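Local coordinates for calcium-binding EF hand family protein (Arabidopsis thaliana, PDB 6YIG) that probably serves as an endocytic adaptor of the TPLATE complex, through an N-terminal EH domain that binds calcium in an EF-hand loop, at residues 11-16 and 100-105; 15-20 and 62-67; 34-39 and 69-74. One frame throughout, in Å; residues are numbered along the deposited sequence. Where two conformers were deposited one is given.

Overall arrangement
All three contacts lie within one EH domain, a pair of EF-hands, and their centres stand 9 to 10 Å from one another. Interactions 1 and 2 both start from helix 12-20 and share Ala15 and Tyr16; interactions 2 and 3 both use helix 64-78. Along the chain, interaction 3 is nested inside the loop that interaction 1 closes, whereas interactions 2 and 3 alternate their segments. Aromatic rings join them: Tyr16 CD1 lies 3.6 Å from Phe36 CZ, and Phe67 CZ lies 3.7 Å from Phe36 CE2. Helices 12-20, 30-37 and 64-78 and the segment 100-105 thus share one core, with the calcium ion about 7 Å from the side chain of Phe17.

Interaction 1: residues 11-16 and 100-105; sequences DQFEAY and IPPPKI
Tyr16 OH is gripped by three groups. It donates to Pro103 O at 2.8 Å, the donor tilted 30° from the carbonyl plane at a C=O...donor angle of 138°, and accepts a weak bond from Ile105 N at 3.3 Å. A water that donates to Ile105 O at 2.7 Å also donates, weakly, to the hydroxyl. The phenol ring is packed on both faces: Gln12 OE1 stands over its centre, and on the opposite face CG1 of Ile105 makes a CH-pi contact, 4.1 Å from the centroid. A phenylalanine in place of Tyr16 would probably leave Pro103 O and Ile105 N without their hydroxyl partner. Phe13, one turn earlier, meets the proline run. Pro102 CB lies over one face of its ring, 4.0 Å from the centroid, while Ile100 O approaches the edge in plane. The pyrrolidine ring of Pro102 also meets Gln12, with CB of Gln12 3.8 Å from Pro102 CG. The extended 100-105 segment after helix 85-93 is thereby laid against the start of helix 12-20; Pro103 also rests on helix 64-78, and Ile105 on helix 30-37.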
ATOM      1  N   ASP A  11     -10.097  -3.058  11.686  1.00 39.19           N
ATOM      2  CA  ASP A  11      -9.589  -2.274  10.560  1.00 33.41           C
ATOM      3  C   ASP A  11      -8.221  -2.818  10.172  1.00 31.57           C
ATOM      4  O   ASP A  11      -7.202  -2.546  10.816  1.00 30.30           O
ATOM      5  CB  ASP A  11      -9.540  -0.801  10.950  1.00 32.62           C
ATOM      6  CG  ASP A  11      -9.168   0.102   9.798  1.00 34.17           C
ATOM      7  OD1 ASP A  11      -8.533  -0.364   8.839  1.00 27.95           O
ATOM      8  OD2 ASP A  11      -9.520   1.302   9.873  1.00 40.00           O
ATOM      9  N   GLN A  12      -8.192  -3.579   9.076  1.00 22.24           N
ATOM     10  CA  GLN A  12      -6.967  -4.239   8.653  1.00 20.50           C
ATOM     11  C   GLN A  12      -5.989  -3.261   8.023  1.00 15.68           C
ATOM     12  O   GLN A  12      -4.778  -3.468   8.120  1.00 15.44           O
ATOM     13  CB  GLN A  12      -7.297  -5.361   7.671  1.00 21.12           C
ATOM     14  CG  GLN A  12      -6.104  -6.187   7.249  1.00 24.07           C
ATOM     15  CD  GLN A  12      -5.369  -6.820   8.419  1.00 28.22           C
ATOM     16  OE1 GLN A  12      -4.234  -6.451   8.737  1.00 30.17           O
ATOM     17  NE2 GLN A  12      -6.020  -7.767   9.079  1.00 37.91           N
ATOM     18  N   PHE A  13      -6.482  -2.209   7.360  1.00 16.14           N
ATOM     19  CA  PHE A  13      -5.574  -1.186   6.851  1.00 15.54           C
ATOM     20  C   PHE A  13      -4.812  -0.554   8.004  1.00 15.57           C
ATOM     21  O   PHE A  13      -3.582  -0.424   7.965  1.00 13.52           O
ATOM     22  CB  PHE A  13      -6.335  -0.113   6.058  1.00 15.59           C
ATOM     23  CG  PHE A  13      -6.837  -0.578   4.722  1.00 13.90           C
ATOM     24  CD1 PHE A  13      -6.041  -0.499   3.595  1.00 16.22           C
ATOM     25  CD2 PHE A  13      -8.115  -1.083   4.580  1.00 17.53           C
ATOM     26  CE1 PHE A  13      -6.503  -0.900   2.380  1.00 15.50           C
ATOM     27  CE2 PHE A  13      -8.581  -1.488   3.347  1.00 17.02           C
ATOM     28  CZ  PHE A  13      -7.765  -1.417   2.247  1.00 14.56           C
ATOM     29  N   GLU A  14      -5.534  -0.160   9.053  1.00 15.21           N
ATOM     30  CA  GLU A  14      -4.866   0.433  10.204  1.00 18.65           C
ATOM     31  C   GLU A  14      -3.903  -0.550  10.862  1.00 16.39           C
ATOM     32  O   GLU A  14      -2.807  -0.167  11.296  1.00 16.18           O
ATOM     33  CB  GLU A  14      -5.905   0.924  11.212  1.00 20.73           C
ATOM     34  CG  GLU A  14      -5.256   1.537  12.452  1.00 23.84           C
ATOM     35  CD  GLU A  14      -6.250   2.181  13.391  1.00 41.29           C
ATOM     36  OE1 GLU A  14      -7.424   1.750  13.421  1.00 44.46           O
ATOM     37  OE2 GLU A  14      -5.843   3.119  14.111  1.00 49.76           O
ATOM     38  N   ALA A  15      -4.299  -1.824  10.973  1.00 16.01           N
ATOM     39  CA  ALA A  15      -3.424  -2.807  11.592  1.00 16.24           C
ATOM     40  C   ALA A  15      -2.129  -2.945  10.805  1.00 16.57           C
ATOM     41  O   ALA A  15      -1.048  -3.038  11.390  1.00 18.09           O
ATOM     42  CB  ALA A  15      -4.140  -4.151  11.688  1.00 18.60           C
ATOM     43  N   TYR A  16      -2.222  -2.948   9.476  1.00 15.29           N
ATOM     44  CA  TYR A  16      -1.020  -3.023   8.658  1.00 13.72           C
ATOM     45  C   TYR A  16      -0.163  -1.770   8.819  1.00 13.47           C
ATOM     46  O   TYR A  16       1.059  -1.852   8.850  1.00 14.60           O
ATOM     47  CB  TYR A  16      -1.390  -3.218   7.187  1.00 11.47           C
ATOM     48  CG  TYR A  16      -1.738  -4.618   6.751  1.00 12.28           C
ATOM     49  CD1 TYR A  16      -1.129  -5.733   7.311  1.00 15.02           C
ATOM     50  CD2 TYR A  16      -2.647  -4.830   5.740  1.00 13.77           C
ATOM     51  CE1 TYR A  16      -1.425  -7.028   6.873  1.00 17.90           C
ATOM     52  CE2 TYR A  16      -2.972  -6.114   5.304  1.00 13.40           C
ATOM     53  CZ  TYR A  16      -2.349  -7.214   5.871  1.00 15.87           C
ATOM     54  OH  TYR A  16      -2.623  -8.510   5.475  1.00 19.53           O
ATOM     55  N   ILE A 100     -11.747  -1.827  -2.673  1.00 15.85           N
ATOM     56  CA  ILE A 100     -10.545  -2.645  -2.777  1.00 14.49           C
ATOM     57  C   ILE A 100     -10.222  -3.205  -1.400  1.00 13.60           C
ATOM     58  O   ILE A 100      -9.995  -2.417  -0.451  1.00 15.01           O
ATOM     59  CB  ILE A 100      -9.369  -1.845  -3.343  1.00 14.81           C
ATOM     60  CG1 ILE A 100      -9.728  -1.274  -4.710  1.00 16.09           C
ATOM     61  CG2 ILE A 100      -8.120  -2.738  -3.396  1.00 13.16           C
ATOM     62  CD1 ILE A 100      -8.653  -0.328  -5.264  1.00 19.68           C
ATOM     63  N   PRO A 101     -10.200  -4.526  -1.229  1.00 14.26           N
ATOM     64  CA  PRO A 101      -9.854  -5.121   0.068  1.00 15.81           C
ATOM     65  C   PRO A 101      -8.414  -4.836   0.456  1.00 15.40           C
ATOM     66  O   PRO A 101      -7.565  -4.528  -0.392  1.00 15.03           O
ATOM     67  CB  PRO A 101     -10.053  -6.628  -0.158  1.00 18.59           C
ATOM     68  CG  PRO A 101     -10.844  -6.760  -1.392  1.00 24.27           C
ATOM     69  CD  PRO A 101     -10.551  -5.555  -2.233  1.00 16.77           C
ATOM     70  N   PRO A 102      -8.083  -4.957   1.739  1.00 15.89           N
ATOM     71  CA  PRO A 102      -6.681  -4.941   2.127  1.00 14.85           C
ATOM     72  C   PRO A 102      -5.974  -6.176   1.595  1.00 14.75           C
ATOM     73  O   PRO A 102      -6.599  -7.234   1.403  1.00 15.30           O
ATOM     74  CB  PRO A 102      -6.737  -4.931   3.665  1.00 18.68           C
ATOM     75  CG  PRO A 102      -8.026  -5.523   3.995  1.00 21.58           C
ATOM     76  CD  PRO A 102      -8.986  -5.217   2.869  1.00 19.53           C
ATOM     77  N   PRO A 103      -4.679  -6.088   1.350  1.00 13.84           N
ATOM     78  CA  PRO A 103      -3.934  -7.204   0.762  1.00 14.17           C
ATOM     79  C   PRO A 103      -3.601  -8.278   1.791  1.00 14.01           C
ATOM     80  O   PRO A 103      -3.890  -8.156   2.990  1.00 15.61           O
ATOM     81  CB  PRO A 103      -2.673  -6.507   0.231  1.00 12.81           C
ATOM     82  CG  PRO A 103      -2.450  -5.384   1.236  1.00 15.66           C
ATOM     83  CD  PRO A 103      -3.821  -4.901   1.568  1.00 15.84           C
ATOM     84  N   LYS A 104      -3.007  -9.365   1.292  1.00 16.40           N
ATOM     85  CA  LYS A 104      -2.467 -10.433   2.127  1.00 16.00           C
ATOM     86  C   LYS A 104      -0.969 -10.204   2.280  1.00 16.88           C
ATOM     87  O   LYS A 104      -0.243 -10.197   1.285  1.00 18.44           O
ATOM     88  CB  LYS A 104      -2.740 -11.804   1.505  1.00 22.46           C
ATOM     89  CG  LYS A 104      -4.217 -12.140   1.411  1.00 29.67           C
ATOM     90  CD  LYS A 104      -4.823 -12.356   2.804  1.00 34.21           C
ATOM     91  CE  LYS A 104      -6.272 -12.849   2.749  1.00 40.71           C
ATOM     92  NZ  LYS A 104      -7.217 -11.824   2.209  1.00 42.60           N
ATOM     93  N   ILE A 105      -0.505 -10.039   3.512  1.00 18.64           N
ATOM     94  CA  ILE A 105       0.897  -9.750   3.784  1.00 18.46           C
ATOM     95  C   ILE A 105       1.409 -10.774   4.784  1.00 21.33           C
ATOM     96  O   ILE A 105       0.889 -10.859   5.903  1.00 24.43           O
ATOM     97  CB  ILE A 105       1.105  -8.325   4.326  1.00 20.11           C
ATOM     98  CG1 ILE A 105       0.470  -7.298   3.404  1.00 18.69           C
ATOM     99  CG2 ILE A 105       2.599  -8.050   4.490  1.00 26.27           C
ATOM    100  CD1 ILE A 105       1.252  -7.016   2.139  1.00 19.77           C
TER
HETATM  101  O   HOH W   1      -1.278 -10.793   7.534  1.00 35.47           O

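Interaction 2: residues 15-20 and 62-67; sequences AYFKRA and LDRQNF
Phe17 and Phe67 meet where the first helix of one EF-hand, 12-20, packs against the last helix of the other, 64-78, a pairing that belongs to the two-hand EH domain. The aromatic contact is oblique, with ring planes at 39° and centroids 5.8 Å apart. Phe67 CD2 comes near the plane of the Phe17 ring at its edge, 3.6 Å from Phe17 CD1. The first torsion puts CG of each residue anti to the backbone N (chi1 -175° for Phe17), and from there the two rings meet.

Apolar packing extends this patch along helix 12-20. Phe67 CE2 reaches the backbone at Phe17 CA, also 3.6 Å away, and Phe67 CZ meets Ala20 CB at 3.7 Å. Ala20 directly precedes the calcium ligand Asp21, and Ile28 of the short strand 28-29 touches Phe17, Ala20 and Phe67, so the packing continues to the sheet between the two loops.

Arg64 adds a CH-pi contact and a guanidinium contact to Phe17. Its CA lies over one face of the ring, 4.1 Å from the centroid. The guanidinium turns one of its own faces to the CD2-CE2 side of the ring, with the planes 63° apart rather than stacked; NH1 has its hydrogen-bond partner in Tyr68 OH, on the next turn of helix 64-78.

Among polar interactions, the start of that helix is capped: Asp63 is the N-cap and forms a capping box with Asn66, Asp63 N donating to Asn66 OD1 at 3.1 Å from above the carbonyl plane.

In the approach of Arg64 to the aromatic ring, Phe17 CE2 stands over the centre of the guanidinium, 3.5 Å from Arg64 CZ, and Phe17 CD2 lies 3.4 Å from NH1.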
ATOM      1  N   ALA A  15      -4.299  -1.824  10.973  1.00 16.01           N
ATOM      2  CA  ALA A  15      -3.424  -2.807  11.592  1.00 16.24           C
ATOM      3  C   ALA A  15      -2.129  -2.945  10.805  1.00 16.57           C
ATOM      4  O   ALA A  15      -1.048  -3.038  11.390  1.00 18.09           O
ATOM      5  CB  ALA A  15      -4.140  -4.151  11.688  1.00 18.60           C
ATOM      6  N   TYR A  16      -2.222  -2.948   9.476  1.00 15.29           N
ATOM      7  CA  TYR A  16      -1.020  -3.023   8.658  1.00 13.72           C
ATOM      8  C   TYR A  16      -0.163  -1.770   8.819  1.00 13.47           C
ATOM      9  O   TYR A  16       1.059  -1.852   8.850  1.00 14.60           O
ATOM     10  CB  TYR A  16      -1.390  -3.218   7.187  1.00 11.47           C
ATOM     11  CG  TYR A  16      -1.738  -4.618   6.751  1.00 12.28           C
ATOM     12  CD1 TYR A  16      -1.129  -5.733   7.311  1.00 15.02           C
ATOM     13  CD2 TYR A  16      -2.647  -4.830   5.740  1.00 13.77           C
ATOM     14  CE1 TYR A  16      -1.425  -7.028   6.873  1.00 17.90           C
ATOM     15  CE2 TYR A  16      -2.972  -6.114   5.304  1.00 13.40           C
ATOM     16  CZ  TYR A  16      -2.349  -7.214   5.871  1.00 15.87           C
ATOM     17  OH  TYR A  16      -2.623  -8.510   5.475  1.00 19.53           O
ATOM     18  N   PHE A  17      -0.789  -0.589   8.868  1.00 11.77           N
ATOM     19  CA  PHE A  17      -0.051   0.657   9.067  1.00 12.48           C
ATOM     20  C   PHE A  17       0.736   0.614  10.372  1.00 15.85           C
ATOM     21  O   PHE A  17       1.915   0.979  10.414  1.00 17.07           O
ATOM     22  CB  PHE A  17      -1.067   1.818   9.027  1.00 13.97           C
ATOM     23  CG  PHE A  17      -0.484   3.212   9.104  1.00 14.00           C
ATOM     24  CD1 PHE A  17       0.428   3.666   8.179  1.00 13.09           C
ATOM     25  CD2 PHE A  17      -0.966   4.103  10.046  1.00 23.26           C
ATOM     26  CE1 PHE A  17       0.925   4.940   8.230  1.00 16.30           C
ATOM     27  CE2 PHE A  17      -0.478   5.394  10.106  1.00 25.18           C
ATOM     28  CZ  PHE A  17       0.493   5.811   9.189  1.00 23.14           C
ATOM     29  N   LYS A  18       0.092   0.158  11.450  1.00 15.61           N
ATOM     30  CA  LYS A  18       0.767   0.064  12.742  1.00 17.09           C
ATOM     31  C   LYS A  18       1.896  -0.959  12.705  1.00 20.54           C
ATOM     32  O   LYS A  18       2.961  -0.726  13.285  1.00 21.90           O
ATOM     33  CB  LYS A  18      -0.251  -0.289  13.832  1.00 22.26           C
ATOM     34  CG  LYS A  18      -1.191   0.849  14.224  1.00 27.41           C
ATOM     35  CD  LYS A  18      -2.275   0.355  15.191  1.00 35.32           C
ATOM     36  N   ARG A  19       1.717  -2.078  11.984  1.00 20.49           N
ATOM     37  CA  ARG A  19       2.799  -3.052  11.891  1.00 18.29           C
ATOM     38  C   ARG A  19       3.966  -2.518  11.057  1.00 16.04           C
ATOM     39  O   ARG A  19       5.132  -2.797  11.350  1.00 19.64           O
ATOM     40  CB  ARG A  19       2.323  -4.377  11.290  1.00 23.13           C
ATOM     41  CG  ARG A  19       3.406  -5.503  11.371  1.00 31.55           C
ATOM     42  CD  ARG A  19       3.652  -5.998  12.813  1.00 39.58           C
ATOM     43  NE  ARG A  19       4.826  -6.871  12.932  1.00 48.45           N
ATOM     44  N   ALA A  20       3.665  -1.770   9.998  1.00 13.58           N
ATOM     45  CA  ALA A  20       4.717  -1.278   9.122  1.00 13.89           C
ATOM     46  C   ALA A  20       5.514  -0.145   9.753  1.00 13.51           C
ATOM     47  O   ALA A  20       6.686   0.045   9.416  1.00 15.24           O
ATOM     48  CB  ALA A  20       4.099  -0.803   7.806  1.00 13.22           C
ATOM     49  N   LEU A  62       5.438   7.868   3.433  1.00 13.84           N
ATOM     50  CA  LEU A  62       4.013   7.727   3.178  1.00 13.20           C
ATOM     51  C   LEU A  62       3.230   8.083   4.433  1.00 16.11           C
ATOM     52  O   LEU A  62       3.509   7.553   5.510  1.00 16.36           O
ATOM     53  CB  LEU A  62       3.653   6.309   2.775  1.00 13.14           C
ATOM     54  CG  LEU A  62       4.467   5.692   1.635  1.00 12.97           C
ATOM     55  CD1 LEU A  62       3.962   4.266   1.406  1.00 13.70           C
ATOM     56  CD2 LEU A  62       4.418   6.524   0.371  1.00 18.11           C
ATOM     57  N   ASP A  63       2.242   8.966   4.294  1.00 15.26           N
ATOM     58  CA  ASP A  63       1.310   9.125   5.396  1.00 16.64           C
ATOM     59  C   ASP A  63       0.271   8.001   5.352  1.00 14.14           C
ATOM     60  O   ASP A  63       0.365   7.050   4.565  1.00 14.07           O
ATOM     61  CB  ASP A  63       0.691  10.525   5.380  1.00 22.12           C
ATOM     62  CG  ASP A  63      -0.121  10.799   4.156  1.00 24.63           C
ATOM     63  OD1 ASP A  63      -0.484   9.867   3.436  1.00 22.86           O
ATOM     64  OD2 ASP A  63      -0.426  11.992   3.905  1.00 31.32           O
ATOM     65  N   ARG A  64      -0.714   8.081   6.237  1.00 17.02           N
ATOM     66  CA  ARG A  64      -1.698   7.007   6.333  1.00 13.76           C
ATOM     67  C   ARG A  64      -2.431   6.817   5.014  1.00 13.32           C
ATOM     68  O   ARG A  64      -2.589   5.695   4.525  1.00 12.36           O
ATOM     69  CB  ARG A  64      -2.688   7.319   7.453  1.00 15.42           C
ATOM     70  CG  ARG A  64      -3.709   6.241   7.688  1.00 16.83           C
ATOM     71  CD  ARG A  64      -4.693   6.647   8.785  1.00 19.52           C
ATOM     72  NE  ARG A  64      -4.014   6.876  10.057  1.00 25.07           N
ATOM     73  CZ  ARG A  64      -3.826   5.947  10.988  1.00 37.28           C
ATOM     74  NH1 ARG A  64      -4.256   4.704  10.796  1.00 40.26           N
ATOM     75  NH2 ARG A  64      -3.209   6.263  12.124  1.00 27.11           N
ATOM     76  N   GLN A  65      -2.944   7.912   4.457  1.00 15.99           N
ATOM     77  CA  GLN A  65      -3.666   7.822   3.195  1.00 14.42           C
ATOM     78  C   GLN A  65      -2.782   7.194   2.130  1.00 13.78           C
ATOM     79  O   GLN A  65      -3.222   6.320   1.371  1.00 15.36           O
ATOM     80  CB  GLN A  65      -4.129   9.215   2.769  1.00 17.96           C
ATOM     81  CG  GLN A  65      -4.816   9.248   1.439  1.00 23.67           C
ATOM     82  CD  GLN A  65      -4.900  10.655   0.873  1.00 35.32           C
ATOM     83  OE1 GLN A  65      -3.934  11.168   0.293  1.00 39.07           O
ATOM     84  NE2 GLN A  65      -6.054  11.289   1.045  1.00 34.31           N
ATOM     85  N   ASN A  66      -1.532   7.666   2.033  1.00 13.56           N
ATOM     86  CA  ASN A  66      -0.630   7.163   0.995  1.00 13.55           C
ATOM     87  C   ASN A  66      -0.372   5.667   1.183  1.00 12.90           C
ATOM     88  O   ASN A  66      -0.249   4.900   0.210  1.00 12.34           O
ATOM     89  CB  ASN A  66       0.746   7.851   1.043  1.00 17.86           C
ATOM     90  CG  ASN A  66       0.734   9.361   0.885  1.00 26.61           C
ATOM     91  OD1 ASN A  66       1.633  10.024   1.429  1.00 29.92           O
ATOM     92  ND2 ASN A  66      -0.188   9.907   0.097  1.00 20.52           N
ATOM     93  N   PHE A  67      -0.159   5.258   2.433  1.00 12.21           N
ATOM     94  CA  PHE A  67       0.124   3.863   2.715  1.00 10.39           C
ATOM     95  C   PHE A  67      -1.099   3.002   2.463  1.00 10.98           C
ATOM     96  O   PHE A  67      -0.983   1.907   1.896  1.00 10.95           O
ATOM     97  CB  PHE A  67       0.621   3.676   4.146  1.00 11.04           C
ATOM     98  CG  PHE A  67       1.026   2.264   4.458  1.00 11.88           C
ATOM     99  CD1 PHE A  67       2.145   1.709   3.879  1.00 12.63           C
ATOM    100  CD2 PHE A  67       0.271   1.484   5.302  1.00 14.28           C
ATOM    101  CE1 PHE A  67       2.506   0.384   4.160  1.00 14.09           C
ATOM    102  CE2 PHE A  67       0.626   0.169   5.582  1.00 15.91           C
ATOM    103  CZ  PHE A  67       1.749  -0.364   5.025  1.00 14.29           C
TER

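Interaction 3: residues 34-39 and 69-74; sequences VGFFQG and NSLRLV
The buried core between the two EF-hands includes Phe36 and Phe37 of helix 30-37, whose CB atoms point toward helix 64-78 and whose rings touch it. The evidence is a set of side-chain contacts, without a hydrogen bond across the segments. Phe37 carries most of them. In one of two modelled positions of Ser70, its OG lies 3.4 Å from Phe37 CZ at the ring edge, while CE1 of Phe37 lies 3.7 Å from Val74 CG2, which comes obliquely. Leu71 CD2 is also at the edge of this ring, 3.9 Å from Phe37 CE1. The same methyl meets the edge of Phe36 at CE2, 3.8 Å away, and is therefore wedged against both rings.

These are the exiting helix of the calcium-binding hand and the last helix of its partner hand, the latter leading on from the loop that holds a sodium ion in this crystal. The two phenylalanines also pack on each other: Phe36 CD2 stands 3.5 Å above the plane of Phe37, displaced toward its rim. Different first torsions place their CG atoms, that of Phe36 anti to the backbone N (chi1 180°) and that of Phe37 anti to the carbonyl carbon (chi1 -72°). Phe36 meets Phe67 edge-to-face and also touches Tyr16, while Phe37 reaches Leu47 of helix 44-54. In that same modelled position the hydroxyl of Ser70 is hydrogen-bonded to Phe67 O, one turn back in helix 64-78.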
ATOM      1  N   VAL A  34      10.040  -1.197   2.291  1.00 14.36           N
ATOM      2  CA  VAL A  34      10.766  -2.325   1.733  1.00 16.05           C
ATOM      3  C   VAL A  34      10.566  -3.544   2.622  1.00 15.78           C
ATOM      4  O   VAL A  34      10.238  -4.629   2.141  1.00 16.12           O
ATOM      5  CB  VAL A  34      12.259  -1.999   1.553  1.00 16.01           C
ATOM      6  CG1 VAL A  34      13.051  -3.297   1.307  1.00 17.06           C
ATOM      7  CG2 VAL A  34      12.472  -0.990   0.436  1.00 15.74           C
ATOM      8  N   GLY A  35      10.691  -3.362   3.942  1.00 14.59           N
ATOM      9  CA  GLY A  35      10.625  -4.509   4.830  1.00 16.70           C
ATOM     10  C   GLY A  35       9.230  -5.087   4.903  1.00 16.71           C
ATOM     11  O   GLY A  35       9.053  -6.307   4.904  1.00 17.95           O
ATOM     12  N   PHE A  36       8.221  -4.214   4.963  1.00 13.90           N
ATOM     13  CA  PHE A  36       6.840  -4.659   5.089  1.00 13.16           C
ATOM     14  C   PHE A  36       6.402  -5.424   3.849  1.00 15.05           C
ATOM     15  O   PHE A  36       5.826  -6.513   3.944  1.00 16.88           O
ATOM     16  CB  PHE A  36       5.934  -3.456   5.336  1.00 13.89           C
ATOM     17  CG  PHE A  36       4.480  -3.815   5.472  1.00 15.23           C
ATOM     18  CD1 PHE A  36       3.996  -4.362   6.631  1.00 19.81           C
ATOM     19  CD2 PHE A  36       3.619  -3.622   4.423  1.00 15.24           C
ATOM     20  CE1 PHE A  36       2.644  -4.694   6.746  1.00 18.80           C
ATOM     21  CE2 PHE A  36       2.298  -3.972   4.527  1.00 17.83           C
ATOM     22  CZ  PHE A  36       1.814  -4.484   5.690  1.00 16.62           C
ATOM     23  N   PHE A  37       6.700  -4.897   2.673  1.00 16.44           N
ATOM     24  CA  PHE A  37       6.207  -5.521   1.446  1.00 16.65           C
ATOM     25  C   PHE A  37       7.027  -6.704   1.001  1.00 19.23           C
ATOM     26  O   PHE A  37       6.652  -7.355   0.018  1.00 17.53           O
ATOM     27  CB  PHE A  37       6.097  -4.452   0.356  1.00 16.89           C
ATOM     28  CG  PHE A  37       4.933  -3.497   0.594  1.00 17.84           C
ATOM     29  CD1 PHE A  37       3.660  -3.989   0.792  1.00 19.75           C
ATOM     30  CD2 PHE A  37       5.126  -2.137   0.633  1.00 26.81           C
ATOM     31  CE1 PHE A  37       2.582  -3.128   1.046  1.00 22.09           C
ATOM     32  CE2 PHE A  37       4.058  -1.269   0.857  1.00 24.73           C
ATOM     33  CZ  PHE A  37       2.795  -1.769   1.071  1.00 21.02           C
ATOM     34  N   GLN A  38       8.099  -7.046   1.712  1.00 15.85           N
ATOM     35  CA  GLN A  38       8.723  -8.343   1.475  1.00 17.45           C
ATOM     36  C   GLN A  38       7.749  -9.473   1.766  1.00 18.74           C
ATOM     37  O   GLN A  38       7.952 -10.586   1.277  1.00 25.03           O
ATOM     38  CB  GLN A  38       9.990  -8.460   2.303  1.00 25.71           C
ATOM     39  CG  GLN A  38      11.146  -7.692   1.688  1.00 31.04           C
ATOM     40  CD  GLN A  38      12.476  -8.071   2.279  1.00 44.07           C
ATOM     41  OE1 GLN A  38      12.844  -7.604   3.360  1.00 50.28           O
ATOM     42  NE2 GLN A  38      13.216  -8.933   1.571  1.00 45.17           N
ATOM     43  N   GLY A  39       6.678  -9.208   2.499  1.00 18.37           N
ATOM     44  CA  GLY A  39       5.643 -10.199   2.711  1.00 20.20           C
ATOM     45  C   GLY A  39       4.519 -10.211   1.697  1.00 20.50           C
ATOM     46  O   GLY A  39       3.540 -10.953   1.869  1.00 17.94           O
ATOM     47  N   ASN A  69      -3.314   3.617   0.284  1.00 12.26           N
ATOM     48  CA  ASN A  69      -3.364   3.500  -1.166  1.00 11.94           C
ATOM     49  C   ASN A  69      -2.328   2.508  -1.685  1.00 13.11           C
ATOM     50  O   ASN A  69      -2.606   1.741  -2.616  1.00 12.23           O
ATOM     51  CB  ASN A  69      -3.172   4.855  -1.837  1.00 13.48           C
ATOM     52  CG  ASN A  69      -4.413   5.729  -1.761  1.00 14.77           C
ATOM     53  OD1 ASN A  69      -5.532   5.239  -1.650  1.00 17.92           O
ATOM     54  ND2 ASN A  69      -4.216   7.022  -1.828  1.00 17.09           N
ATOM     55  N   SER A  70      -1.134   2.476  -1.087  0.59 10.13           N
ATOM     56  CA  SER A  70      -0.167   1.464  -1.524  0.59 11.20           C
ATOM     57  C   SER A  70      -0.673   0.061  -1.216  0.59 12.34           C
ATOM     58  O   SER A  70      -0.401  -0.872  -1.972  0.59 12.20           O
ATOM     59  CB  SER A  70       1.207   1.690  -0.891  0.59 11.47           C
ATOM     60  OG  SER A  70       1.295   1.238   0.457  0.59 12.67           O
ATOM     61  N   LEU A  71      -1.393  -0.109  -0.111  1.00 11.62           N
ATOM     62  CA  LEU A  71      -1.995  -1.405   0.213  1.00 11.83           C
ATOM     63  C   LEU A  71      -3.049  -1.791  -0.821  1.00 11.43           C
ATOM     64  O   LEU A  71      -3.138  -2.960  -1.234  1.00 12.11           O
ATOM     65  CB  LEU A  71      -2.616  -1.346   1.614  1.00 13.01           C
ATOM     66  CG  LEU A  71      -1.621  -1.314   2.785  1.00 12.50           C
ATOM     67  CD1 LEU A  71      -2.400  -1.000   4.082  1.00 14.68           C
ATOM     68  CD2 LEU A  71      -0.795  -2.574   2.906  1.00 13.60           C
ATOM     69  N   ARG A  72      -3.865  -0.818  -1.253  1.00 12.52           N
ATOM     70  CA  ARG A  72      -4.874  -1.087  -2.268  1.00 11.39           C
ATOM     71  C   ARG A  72      -4.231  -1.501  -3.579  1.00 10.39           C
ATOM     72  O   ARG A  72      -4.699  -2.428  -4.242  1.00 11.78           O
ATOM     73  CB  ARG A  72      -5.766   0.140  -2.483  1.00 11.47           C
ATOM     74  CG  ARG A  72      -6.620   0.487  -1.298  1.00 14.30           C
ATOM     75  CD  ARG A  72      -7.474   1.741  -1.522  1.00 13.82           C
ATOM     76  NE  ARG A  72      -8.300   1.967  -0.333  1.00 16.76           N
ATOM     77  CZ  ARG A  72      -8.028   2.853   0.623  1.00 16.31           C
ATOM     78  NH1 ARG A  72      -7.000   3.677   0.534  1.00 14.50           N
ATOM     79  NH2 ARG A  72      -8.809   2.919   1.682  1.00 19.47           N
ATOM     80  N   LEU A  73      -3.174  -0.808  -3.984  1.00 10.61           N
ATOM     81  CA  LEU A  73      -2.487  -1.189  -5.212  1.00 10.81           C
ATOM     82  C   LEU A  73      -1.874  -2.571  -5.078  1.00 11.14           C
ATOM     83  O   LEU A  73      -1.842  -3.330  -6.061  1.00 12.37           O
ATOM     84  CB  LEU A  73      -1.443  -0.146  -5.547  1.00 11.59           C
ATOM     85  CG  LEU A  73      -1.998   1.201  -5.980  1.00 11.16           C
ATOM     86  CD1 LEU A  73      -0.882   2.234  -6.084  1.00 16.88           C
ATOM     87  CD2 LEU A  73      -2.775   1.099  -7.285  1.00 14.68           C
ATOM     88  N   VAL A  74      -1.345  -2.908  -3.895  1.00 11.60           N
ATOM     89  CA  VAL A  74      -0.833  -4.258  -3.663  1.00 11.37           C
ATOM     90  C   VAL A  74      -1.935  -5.299  -3.835  1.00 11.39           C
ATOM     91  O   VAL A  74      -1.728  -6.338  -4.470  1.00 13.92           O
ATOM     92  CB  VAL A  74      -0.143  -4.367  -2.293  1.00 11.23           C
ATOM     93  CG1 VAL A  74       0.075  -5.821  -1.906  1.00 13.20           C
ATOM     94  CG2 VAL A  74       1.159  -3.592  -2.305  1.00 14.17           C
TER